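Local structure of AT5G66160 protein (Arabidopsis thaliana, 7BVW) at residues Y38-S43 with A52-N56. The protein probably sorts proteins to the protein storage vacuole as a membrane receptor, and carries the zinc-binding RING-H2 domain of an E3 ligase, the part modelled here. Coordinates in Å, arbitrary orientation, origin at the centre of the assembly. Numbering follows the deposited sequence.
Sequences YRFGES and AFHLN. With ZN (zinc ion), chain C.
Start at His54, whose imidazole works at both ends: ND1 binds the zinc ion at 2.3 Å, and NE2 donates a 2.6 Å hydrogen bond to OE1 of Glu42. With chi1 m (-80°) and chi2 at 139°, the ring reaches over to 38-43 although its CA-CB bond points sideways. Glu42 meets it with an extended m, t side chain, and the same OE1 accepts a 2.9 Å hydrogen bond from the backbone N of Arg39. This His-carboxylate hydrogen bond probably helps to orient a zinc ligand.

Between Arg39 and Glu42 the backbone makes a type II beta turn, closed by Glu42 N to Arg39 O at 3.1 Å; Gly41 supplies the positive phi (94°) at its third position. Tyr38, just before the turn, takes chi1 m and sets its ring edge against the face of His54, a T-shaped pair with centroids 5.0 Å apart and planes at 87°. Tyr38 OH ends 2.9 Å from Ala52 O and 3.3 Å from Phe53 CA.

The backbones come closest at Ser43 and Leu55, CA atoms 5.6 Å apart, where Leu55 N donates to Ser43 O at 2.9 Å. A water accepts from Asn56 N at 3.2 Å and gives Ser43 O a weak bond.

Cys31, Cys34 and Cys57 complete the zinc site, one of the paired sites of the RING fold. His54 ends strand 52-54 and occupies the N-cap position of helix 55-65; the CA-CB bond of Phe53 points away from 38-43, and its side chain packs on Ile33, Leu47 and Val71, while 38-43 leads into the central strand, 43-46, of the small antiparallel sheet.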
loop_
_atom_site.group_PDB
_atom_site.type_symbol
_atom_site.label_atom_id
_atom_site.label_comp_id
_atom_site.label_asym_id
_atom_site.label_seq_id
_atom_site.Cartn_x
_atom_site.Cartn_y
_atom_site.Cartn_z
ATOM N N TYR A 38 -0.426 12.781 -3.283
ATOM C CA TYR A 38 0.951 12.528 -2.879
ATOM C C TYR A 38 1.779 13.803 -2.981
ATOM O O TYR A 38 1.612 14.604 -3.904
ATOM C CB TYR A 38 1.582 11.433 -3.746
ATOM C CG TYR A 38 0.917 10.073 -3.660
ATOM C CD1 TYR A 38 0.810 9.395 -2.449
ATOM C CD2 TYR A 38 0.423 9.451 -4.801
ATOM C CE1 TYR A 38 0.209 8.140 -2.379
ATOM C CE2 TYR A 38 -0.176 8.201 -4.740
ATOM C CZ TYR A 38 -0.279 7.551 -3.528
ATOM O OH TYR A 38 -0.870 6.308 -3.471
ATOM N N ARG A 39 2.669 13.992 -2.012
ATOM C CA ARG A 39 3.600 15.108 -2.005
ATOM C C ARG A 39 5.018 14.591 -2.208
ATOM O O ARG A 39 5.335 13.451 -1.856
ATOM C CB ARG A 39 3.510 15.900 -0.695
ATOM C CG ARG A 39 2.185 16.629 -0.484
ATOM C CD ARG A 39 2.264 17.579 0.705
ATOM N NE ARG A 39 1.051 18.381 0.864
ATOM C CZ ARG A 39 0.101 18.141 1.763
ATOM N NH1 ARG A 39 -0.964 18.929 1.827
ATOM N NH2 ARG A 39 0.215 17.118 2.599
ATOM N N PHE A 40 5.864 15.440 -2.788
ATOM C CA PHE A 40 7.244 15.061 -3.065
ATOM C C PHE A 40 7.953 14.636 -1.786
ATOM O O PHE A 40 7.922 15.347 -0.777
ATOM C CB PHE A 40 7.987 16.227 -3.721
ATOM C CG PHE A 40 9.476 16.023 -3.813
ATOM C CD1 PHE A 40 10.028 15.324 -4.872
ATOM C CD2 PHE A 40 10.323 16.534 -2.840
ATOM C CE1 PHE A 40 11.396 15.135 -4.957
ATOM C CE2 PHE A 40 11.689 16.345 -2.919
ATOM C CZ PHE A 40 12.225 15.647 -3.980
ATOM N N GLY A 41 8.593 13.470 -1.829
ATOM C CA GLY A 41 9.341 12.961 -0.703
ATOM C C GLY A 41 8.581 12.020 0.205
ATOM O O GLY A 41 9.189 11.445 1.117
ATOM N N GLU A 42 7.279 11.845 -0.005
ATOM C CA GLU A 42 6.514 10.946 0.841
ATOM C C GLU A 42 6.904 9.494 0.583
ATOM O O GLU A 42 7.433 9.137 -0.473
ATOM C CB GLU A 42 5.018 11.134 0.608
ATOM C CG GLU A 42 4.464 12.426 1.165
ATOM C CD GLU A 42 2.978 12.561 0.922
ATOM O OE1 GLU A 42 2.463 11.884 0.009
ATOM O OE2 GLU A 42 2.330 13.339 1.651
ATOM N N SER A 43 6.624 8.651 1.572
ATOM C CA SER A 43 6.919 7.227 1.504
ATOM C C SER A 43 5.673 6.464 1.077
ATOM O O SER A 43 4.600 6.639 1.663
ATOM C CB SER A 43 7.415 6.705 2.854
ATOM O OG SER A 43 8.700 7.222 3.164
ATOM N N ALA A 52 -0.636 1.432 -5.414
ATOM C CA ALA A 52 0.268 2.009 -4.433
ATOM C C ALA A 52 -0.487 2.936 -3.489
ATOM O O ALA A 52 -1.529 3.501 -3.831
ATOM C CB ALA A 52 1.408 2.769 -5.116
ATOM N N PHE A 53 0.057 3.078 -2.282
ATOM C CA PHE A 53 -0.561 3.902 -1.255
ATOM C C PHE A 53 0.527 4.569 -0.432
ATOM O O PHE A 53 1.704 4.211 -0.518
ATOM C CB PHE A 53 -1.463 3.077 -0.325
ATOM C CG PHE A 53 -2.459 2.211 -1.042
ATOM C CD1 PHE A 53 -2.114 0.939 -1.469
ATOM C CD2 PHE A 53 -3.748 2.659 -1.266
ATOM C CE1 PHE A 53 -3.032 0.140 -2.124
ATOM C CE2 PHE A 53 -4.668 1.862 -1.920
ATOM C CZ PHE A 53 -4.310 0.599 -2.348
ATOM N N HIS A 54 0.119 5.546 0.375
ATOM C CA HIS A 54 0.950 5.987 1.485
ATOM C C HIS A 54 1.345 4.778 2.322
ATOM O O HIS A 54 0.508 3.924 2.628
ATOM C CB HIS A 54 0.195 7.007 2.348
ATOM C CG HIS A 54 0.188 8.396 1.790
ATOM N ND1 HIS A 54 -0.928 9.204 1.823
ATOM C CD2 HIS A 54 1.166 9.128 1.208
ATOM C CE1 HIS A 54 -0.640 10.371 1.273
ATOM N NE2 HIS A 54 0.625 10.349 0.891
ATOM N N LEU A 55 2.632 4.697 2.671
ATOM C CA LEU A 55 3.119 3.562 3.450
ATOM C C LEU A 55 2.351 3.423 4.760
ATOM O O LEU A 55 1.904 2.327 5.117
ATOM C CB LEU A 55 4.619 3.713 3.708
ATOM C CG LEU A 55 5.315 2.607 4.511
ATOM C CD1 LEU A 55 6.698 2.360 3.939
ATOM C CD2 LEU A 55 5.413 2.957 5.997
ATOM N N ASN A 56 2.172 4.531 5.484
ATOM C CA ASN A 56 1.454 4.480 6.754
ATOM C C ASN A 56 -0.010 4.110 6.558
ATOM O O ASN A 56 -0.611 3.452 7.415
ATOM C CB ASN A 56 1.570 5.821 7.477
ATOM C CG ASN A 56 2.889 5.981 8.194
ATOM O OD1 ASN A 56 3.541 4.998 8.543
ATOM N ND2 ASN A 56 3.285 7.225 8.432
HETATM ZN ZN ZN C . -2.766 7.966 2.360
HETATM O O HOH W 1 3.500 7.316 4.725
#